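Long-range contact in toxin PAU_02230 (Photorhabdus asymbiotica subsp. asymbiotica ATCC 43949, PDB 6HV6), which is a toxin of an insect- and human-associated bacterium, the modelled part joining a helical region to a mixed helix-and-sheet domain: residues Tyr78-Gln87 and Met154-Asn162. The protein carries 1 engineered substitution. Residues are numbered along the deposited sequence; the frame is centred on the assembly and turned at random.
With EDO (1,2-ethanediol), chain C.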
ATOM      1  N   TYR A  78       1.386 -21.308 -10.535  1.00 51.95           N
ATOM      2  CA  TYR A  78       0.608 -22.016  -9.527  1.00 46.94           C
ATOM      3  C   TYR A  78      -0.809 -22.207 -10.047  1.00 47.29           C
ATOM      4  O   TYR A  78      -1.257 -21.502 -10.952  1.00 49.18           O
ATOM      5  CB  TYR A  78       0.593 -21.259  -8.192  1.00 41.28           C
ATOM      6  CG  TYR A  78      -0.084 -19.921  -8.288  1.00 41.69           C
ATOM      7  CD1 TYR A  78       0.600 -18.810  -8.767  1.00 43.87           C
ATOM      8  CD2 TYR A  78      -1.411 -19.761  -7.908  1.00 41.16           C
ATOM      9  CE1 TYR A  78      -0.014 -17.596  -8.876  1.00 41.34           C
ATOM     10  CE2 TYR A  78      -2.038 -18.542  -8.014  1.00 42.24           C
ATOM     11  CZ  TYR A  78      -1.332 -17.462  -8.497  1.00 45.36           C
ATOM     12  OH  TYR A  78      -1.944 -16.243  -8.608  1.00 49.05           O
ATOM     13  N   ASN A  79      -1.509 -23.174  -9.461  1.00 45.59           N
ATOM     14  CA  ASN A  79      -2.910 -23.409  -9.795  1.00 40.37           C
ATOM     15  C   ASN A  79      -3.769 -22.370  -9.086  1.00 45.74           C
ATOM     16  O   ASN A  79      -3.891 -22.387  -7.856  1.00 40.79           O
ATOM     17  CB  ASN A  79      -3.328 -24.819  -9.397  1.00 39.88           C
ATOM     18  CG  ASN A  79      -4.723 -25.163  -9.886  1.00 52.60           C
ATOM     19  OD1 ASN A  79      -5.717 -24.621  -9.406  1.00 52.27           O
ATOM     20  ND2 ASN A  79      -4.802 -26.060 -10.855  1.00 55.71           N
ATOM     21  N   GLN A  80      -4.376 -21.466  -9.859  1.00 43.73           N
ATOM     22  CA  GLN A  80      -5.111 -20.355  -9.260  1.00 45.48           C
ATOM     23  C   GLN A  80      -6.271 -20.848  -8.405  1.00 49.21           C
ATOM     24  O   GLN A  80      -6.501 -20.336  -7.303  1.00 50.17           O
ATOM     25  CB  GLN A  80      -5.616 -19.402 -10.348  1.00 49.05           C
ATOM     26  CG  GLN A  80      -6.259 -18.121  -9.801  1.00 50.50           C
ATOM     27  CD  GLN A  80      -5.277 -17.253  -9.026  1.00 58.51           C
ATOM     28  OE1 GLN A  80      -4.257 -16.814  -9.564  1.00 62.89           O
ATOM     29  NE2 GLN A  80      -5.577 -17.007  -7.751  1.00 59.54           N
ATOM     30  N   GLU A  81      -7.005 -21.849  -8.893  1.00 49.08           N
ATOM     31  CA  GLU A  81      -8.175 -22.343  -8.171  1.00 45.57           C
ATOM     32  C   GLU A  81      -7.786 -22.958  -6.833  1.00 40.81           C
ATOM     33  O   GLU A  81      -8.423 -22.686  -5.803  1.00 40.28           O
ATOM     34  CB  GLU A  81      -8.922 -23.362  -9.034  1.00 51.35           C
ATOM     35  CG  GLU A  81     -10.195 -23.875  -8.403  1.00 61.10           C
ATOM     36  CD  GLU A  81     -10.915 -24.886  -9.272  1.00 76.50           C
ATOM     37  OE1 GLU A  81     -10.635 -24.931 -10.491  1.00 81.88           O
ATOM     38  OE2 GLU A  81     -11.757 -25.637  -8.735  1.00 79.19           O
ATOM     39  N   ASN A  82      -6.739 -23.783  -6.817  1.00 38.08           N
ATOM     40  CA  ASN A  82      -6.281 -24.337  -5.545  1.00 35.49           C
ATOM     41  C   ASN A  82      -5.737 -23.242  -4.632  1.00 40.63           C
ATOM     42  O   ASN A  82      -5.966 -23.269  -3.420  1.00 38.64           O
ATOM     43  CB  ASN A  82      -5.228 -25.418  -5.776  1.00 32.20           C
ATOM     44  CG  ASN A  82      -5.812 -26.667  -6.392  1.00 33.84           C
ATOM     45  OD1 ASN A  82      -7.030 -26.809  -6.469  1.00 36.83           O
ATOM     46  ND2 ASN A  82      -4.952 -27.582  -6.829  1.00 35.25           N
ATOM     47  N   PHE A  83      -5.016 -22.272  -5.194  1.00 40.41           N
ATOM     48  CA  PHE A  83      -4.541 -21.151  -4.391  1.00 36.50           C
ATOM     49  C   PHE A  83      -5.706 -20.430  -3.723  1.00 36.84           C
ATOM     50  O   PHE A  83      -5.669 -20.154  -2.521  1.00 40.33           O
ATOM     51  CB  PHE A  83      -3.733 -20.190  -5.264  1.00 41.14           C
ATOM     52  CG  PHE A  83      -3.184 -19.000  -4.517  1.00 44.12           C
ATOM     53  CD1 PHE A  83      -1.968 -19.078  -3.865  1.00 39.83           C
ATOM     54  CD2 PHE A  83      -3.883 -17.800  -4.482  1.00 47.29           C
ATOM     55  CE1 PHE A  83      -1.463 -17.989  -3.178  1.00 39.57           C
ATOM     56  CE2 PHE A  83      -3.379 -16.705  -3.797  1.00 45.04           C
ATOM     57  CZ  PHE A  83      -2.169 -16.800  -3.146  1.00 39.32           C
ATOM     58  N   ASP A  84      -6.758 -20.128  -4.490  1.00 39.00           N
ATOM     59  CA  ASP A  84      -7.922 -19.443  -3.931  1.00 40.32           C
ATOM     60  C   ASP A  84      -8.583 -20.273  -2.830  1.00 44.64           C
ATOM     61  O   ASP A  84      -8.973 -19.734  -1.789  1.00 44.50           O
ATOM     62  CB  ASP A  84      -8.926 -19.119  -5.043  1.00 49.59           C
ATOM     63  CG  ASP A  84      -8.356 -18.169  -6.105  1.00 55.13           C
ATOM     64  OD1 ASP A  84      -7.396 -17.421  -5.812  1.00 53.94           O
ATOM     65  OD2 ASP A  84      -8.878 -18.167  -7.240  1.00 56.68           O
ATOM     66  N   THR A  85      -8.708 -21.586  -3.038  1.00 44.35           N
ATOM     67  CA  THR A  85      -9.249 -22.460  -1.998  1.00 40.89           C
ATOM     68  C   THR A  85      -8.411 -22.391  -0.723  1.00 38.27           C
ATOM     69  O   THR A  85      -8.949 -22.298   0.388  1.00 39.76           O
ATOM     70  CB  THR A  85      -9.323 -23.898  -2.517  1.00 41.58           C
ATOM     71  OG1 THR A  85     -10.237 -23.960  -3.616  1.00 40.82           O
ATOM     72  CG2 THR A  85      -9.809 -24.834  -1.434  1.00 44.69           C
ATOM     73  N   MET A  86      -7.086 -22.427  -0.862  1.00 35.17           N
ATOM     74  CA  MET A  86      -6.227 -22.343   0.316  1.00 32.16           C
ATOM     75  C   MET A  86      -6.414 -21.015   1.045  1.00 34.81           C
ATOM     76  O   MET A  86      -6.498 -20.979   2.280  1.00 33.46           O
ATOM     77  CB  MET A  86      -4.768 -22.524  -0.087  1.00 29.17           C
ATOM     78  CG  MET A  86      -3.784 -22.083   0.992  1.00 33.83           C
ATOM     79  SD  MET A  86      -2.078 -22.225   0.435  1.00 33.24           S
ATOM     80  CE  MET A  86      -1.983 -20.813  -0.662  1.00 38.33           C
ATOM     81  N   GLN A  87      -6.498 -19.913   0.293  1.00 33.35           N
ATOM     82  CA  GLN A  87      -6.635 -18.599   0.919  1.00 36.47           C
ATOM     83  C   GLN A  87      -7.943 -18.482   1.683  1.00 39.93           C
ATOM     84  O   GLN A  87      -7.987 -17.870   2.758  1.00 41.63           O
ATOM     85  CB  GLN A  87      -6.537 -17.499  -0.140  1.00 43.70           C
ATOM     86  CG  GLN A  87      -5.179 -17.413  -0.838  1.00 41.97           C
ATOM     87  CD  GLN A  87      -4.052 -17.040   0.100  1.00 49.23           C
ATOM     88  OE1 GLN A  87      -3.618 -17.846   0.922  1.00 56.08           O
ATOM     89  NE2 GLN A  87      -3.569 -15.812  -0.019  1.00 52.94           N
ATOM     90  N   MET A 154       5.109 -22.369   2.851  1.00 24.10           N
ATOM     91  CA  MET A 154       4.703 -21.648   1.649  1.00 26.74           C
ATOM     92  C   MET A 154       4.746 -20.131   1.797  1.00 30.65           C
ATOM     93  O   MET A 154       4.464 -19.425   0.822  1.00 30.33           O
ATOM     94  CB  MET A 154       3.282 -22.048   1.252  1.00 25.70           C
ATOM     95  CG  MET A 154       3.195 -23.466   0.663  1.00 28.64           C
ATOM     96  SD  MET A 154       1.512 -23.783   0.110  1.00 31.02           S
ATOM     97  CE  MET A 154       0.704 -24.304   1.611  1.00 32.89           C
ATOM     98  N   ASN A 155       5.081 -19.615   2.981  1.00 27.94           N
ATOM     99  CA  ASN A 155       4.847 -18.198   3.255  1.00 30.88           C
ATOM    100  C   ASN A 155       5.591 -17.284   2.284  1.00 31.03           C
ATOM    101  O   ASN A 155       5.045 -16.271   1.825  1.00 29.22           O
ATOM    102  CB  ASN A 155       5.228 -17.872   4.695  1.00 29.69           C
ATOM    103  CG  ASN A 155       4.724 -16.499   5.110  1.00 42.19           C
ATOM    104  OD1 ASN A 155       3.522 -16.245   5.114  1.00 42.62           O
ATOM    105  ND2 ASN A 155       5.644 -15.606   5.435  1.00 44.16           N
ATOM    106  N   GLU A 156       6.839 -17.601   1.963  1.00 34.64           N
ATOM    107  CA  GLU A 156       7.566 -16.738   1.039  1.00 35.00           C
ATOM    108  C   GLU A 156       6.971 -16.813  -0.361  1.00 36.43           C
ATOM    109  O   GLU A 156       6.864 -15.795  -1.050  1.00 34.24           O
ATOM    110  CB  GLU A 156       9.049 -17.111   1.021  1.00 44.26           C
ATOM    111  CG  GLU A 156       9.790 -16.749   2.313  1.00 55.17           C
ATOM    112  CD  GLU A 156       9.569 -15.301   2.750  1.00 59.21           C
ATOM    113  OE1 GLU A 156       9.654 -14.394   1.902  1.00 65.23           O
ATOM    114  OE2 GLU A 156       9.293 -15.069   3.947  1.00 64.94           O
ATOM    115  N   SER A 157       6.571 -18.013  -0.799  1.00 34.72           N
ATOM    116  CA  SER A 157       5.933 -18.135  -2.108  1.00 31.63           C
ATOM    117  C   SER A 157       4.634 -17.350  -2.163  1.00 34.17           C
ATOM    118  O   SER A 157       4.351 -16.671  -3.159  1.00 32.83           O
ATOM    119  CB  SER A 157       5.681 -19.602  -2.433  1.00 30.72           C
ATOM    120  OG  SER A 157       6.913 -20.238  -2.652  1.00 35.94           O
ATOM    121  N   ILE A 158       3.834 -17.418  -1.101  1.00 25.88           N
ATOM    122  CA  ILE A 158       2.570 -16.696  -1.098  1.00 27.26           C
ATOM    123  C   ILE A 158       2.816 -15.193  -1.152  1.00 34.24           C
ATOM    124  O   ILE A 158       2.117 -14.455  -1.863  1.00 31.57           O
ATOM    125  CB  ILE A 158       1.739 -17.102   0.127  1.00 29.25           C
ATOM    126  CG1 ILE A 158       1.326 -18.573  -0.010  1.00 30.35           C
ATOM    127  CG2 ILE A 158       0.526 -16.187   0.276  1.00 31.19           C
ATOM    128  CD1 ILE A 158       0.639 -19.126   1.202  1.00 33.09           C
ATOM    129  N   LYS A 159       3.827 -14.718  -0.418  1.00 30.17           N
ATOM    130  CA  LYS A 159       4.202 -13.308  -0.483  1.00 27.72           C
ATOM    131  C   LYS A 159       4.632 -12.912  -1.895  1.00 32.87           C
ATOM    132  O   LYS A 159       4.264 -11.839  -2.384  1.00 27.37           O
ATOM    133  CB  LYS A 159       5.316 -13.017   0.525  1.00 31.84           C
ATOM    134  CG  LYS A 159       4.822 -12.872   1.959  1.00 42.04           C
ATOM    135  CD  LYS A 159       5.955 -13.031   2.973  1.00 47.29           C
ATOM    136  CE  LYS A 159       6.874 -11.833   2.982  1.00 54.00           C
ATOM    137  NZ  LYS A 159       6.272 -10.653   3.682  1.00 63.88           N
ATOM    138  N   ASP A 160       5.397 -13.769  -2.572  1.00 30.31           N
ATOM    139  CA  ASP A 160       5.792 -13.465  -3.949  1.00 32.49           C
ATOM    140  C   ASP A 160       4.579 -13.423  -4.877  1.00 29.46           C
ATOM    141  O   ASP A 160       4.502 -12.572  -5.772  1.00 31.06           O
ATOM    142  CB  ASP A 160       6.801 -14.493  -4.456  1.00 37.73           C
ATOM    143  CG  ASP A 160       8.201 -14.268  -3.909  1.00 50.33           C
ATOM    144  OD1 ASP A 160       8.474 -13.188  -3.340  1.00 46.70           O
ATOM    145  OD2 ASP A 160       9.036 -15.188  -4.051  1.00 53.17           O
ATOM    146  N   ILE A 161       3.636 -14.345  -4.692  1.00 29.85           N
ATOM    147  CA  ILE A 161       2.422 -14.341  -5.502  1.00 30.14           C
ATOM    148  C   ILE A 161       1.654 -13.040  -5.289  1.00 31.37           C
ATOM    149  O   ILE A 161       1.263 -12.360  -6.247  1.00 30.22           O
ATOM    150  CB  ILE A 161       1.575 -15.582  -5.174  1.00 29.44           C
ATOM    151  CG1 ILE A 161       2.250 -16.830  -5.759  1.00 29.36           C
ATOM    152  CG2 ILE A 161       0.132 -15.434  -5.657  1.00 28.33           C
ATOM    153  CD1 ILE A 161       1.561 -18.103  -5.407  1.00 31.93           C
ATOM    154  N   ASN A 162       1.462 -12.657  -4.028  1.00 28.41           N
ATOM    155  CA  ASN A 162       0.754 -11.416  -3.723  1.00 31.46           C
ATOM    156  C   ASN A 162       1.483 -10.199  -4.283  1.00 29.52           C
ATOM    157  O   ASN A 162       0.844  -9.265  -4.781  1.00 30.40           O
ATOM    158  CB  ASN A 162       0.575 -11.268  -2.213  1.00 25.84           C
ATOM    159  CG  ASN A 162      -0.397 -12.275  -1.642  1.00 33.95           C
ATOM    160  OD1 ASN A 162      -1.269 -12.779  -2.348  1.00 37.46           O
ATOM    161  ND2 ASN A 162      -0.249 -12.577  -0.354  1.00 35.88           N
TER
HETATM  162  C1  EDO C2202       8.464 -18.146  -4.626  0.92 70.78           C
HETATM  163  O1  EDO C2202       9.705 -17.434  -4.606  0.92 76.23           O
HETATM  164  C2  EDO C2202       8.481 -19.203  -5.720  0.92 68.23           C
HETATM  165  O2  EDO C2202       7.370 -20.085  -5.524  0.92 62.00           O
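Phe83, with CG trans to its backbone N (chi1 -179°), sends its ring from helix 80-87 to Ile161, whose CG1 lies beside its own backbone N and carries CD1 out to the ring of Tyr78. CD1 of Ile161 sits over one face of that ring, 3.8 Å from the Tyr78 centroid and 20° off the ring normal, a CH-pi contact displaced toward CD1 of the tyrosine; it also touches Phe83 CE1. Ile161 CG2 meets the hydroxyl end of Tyr78 and, obliquely, Phe83 CZ at 3.7 Å. Ile161 thus packs into the angle between the two rings, while Asn162 OD1 lies near the plane of the Phe83 ring at its edge, with ring and amide planes steeply inclined. Inside helix 80-87, Gln87 CG lies over one face of the Phe83 ring, toward its rim.

A turn further along, the Met86 chain bends at its last torsion, and its CE meets CD1 of Ile158 tip to tip at 3.6 Å. The Met86 and Met154 side chains pass in opposite directions, Met86 SD lying 3.7 Å from Met154 CE. Gln87 NE2 passes CG2 of Ile158 at the margin. Met86 also touches Tyr137 and Met154 touches Ile134, both on helix 130-138, which extends this apolar layer.

Asn79 caps helix 80-87: its OD1 accepts from Asn82 N at 2.9 Å, nearly straight. Gln80 NE2 makes a bent bond to Asp84 OD1 at 2.7 Å, on the syn side but well out of the carboxylate plane. Away from this interface, Ser157 OG hydrogen-bonds O2 of 1,2-ethanediol. The axes of helix segments 80-87 and 154-162 come within 13.1 Å and cross at 112°, so the gap is filled by long side chains, an apolar helix-helix packing within the helical region, where the long helix 144-176 passes helix 80-93 on its way toward the sheet-containing domain.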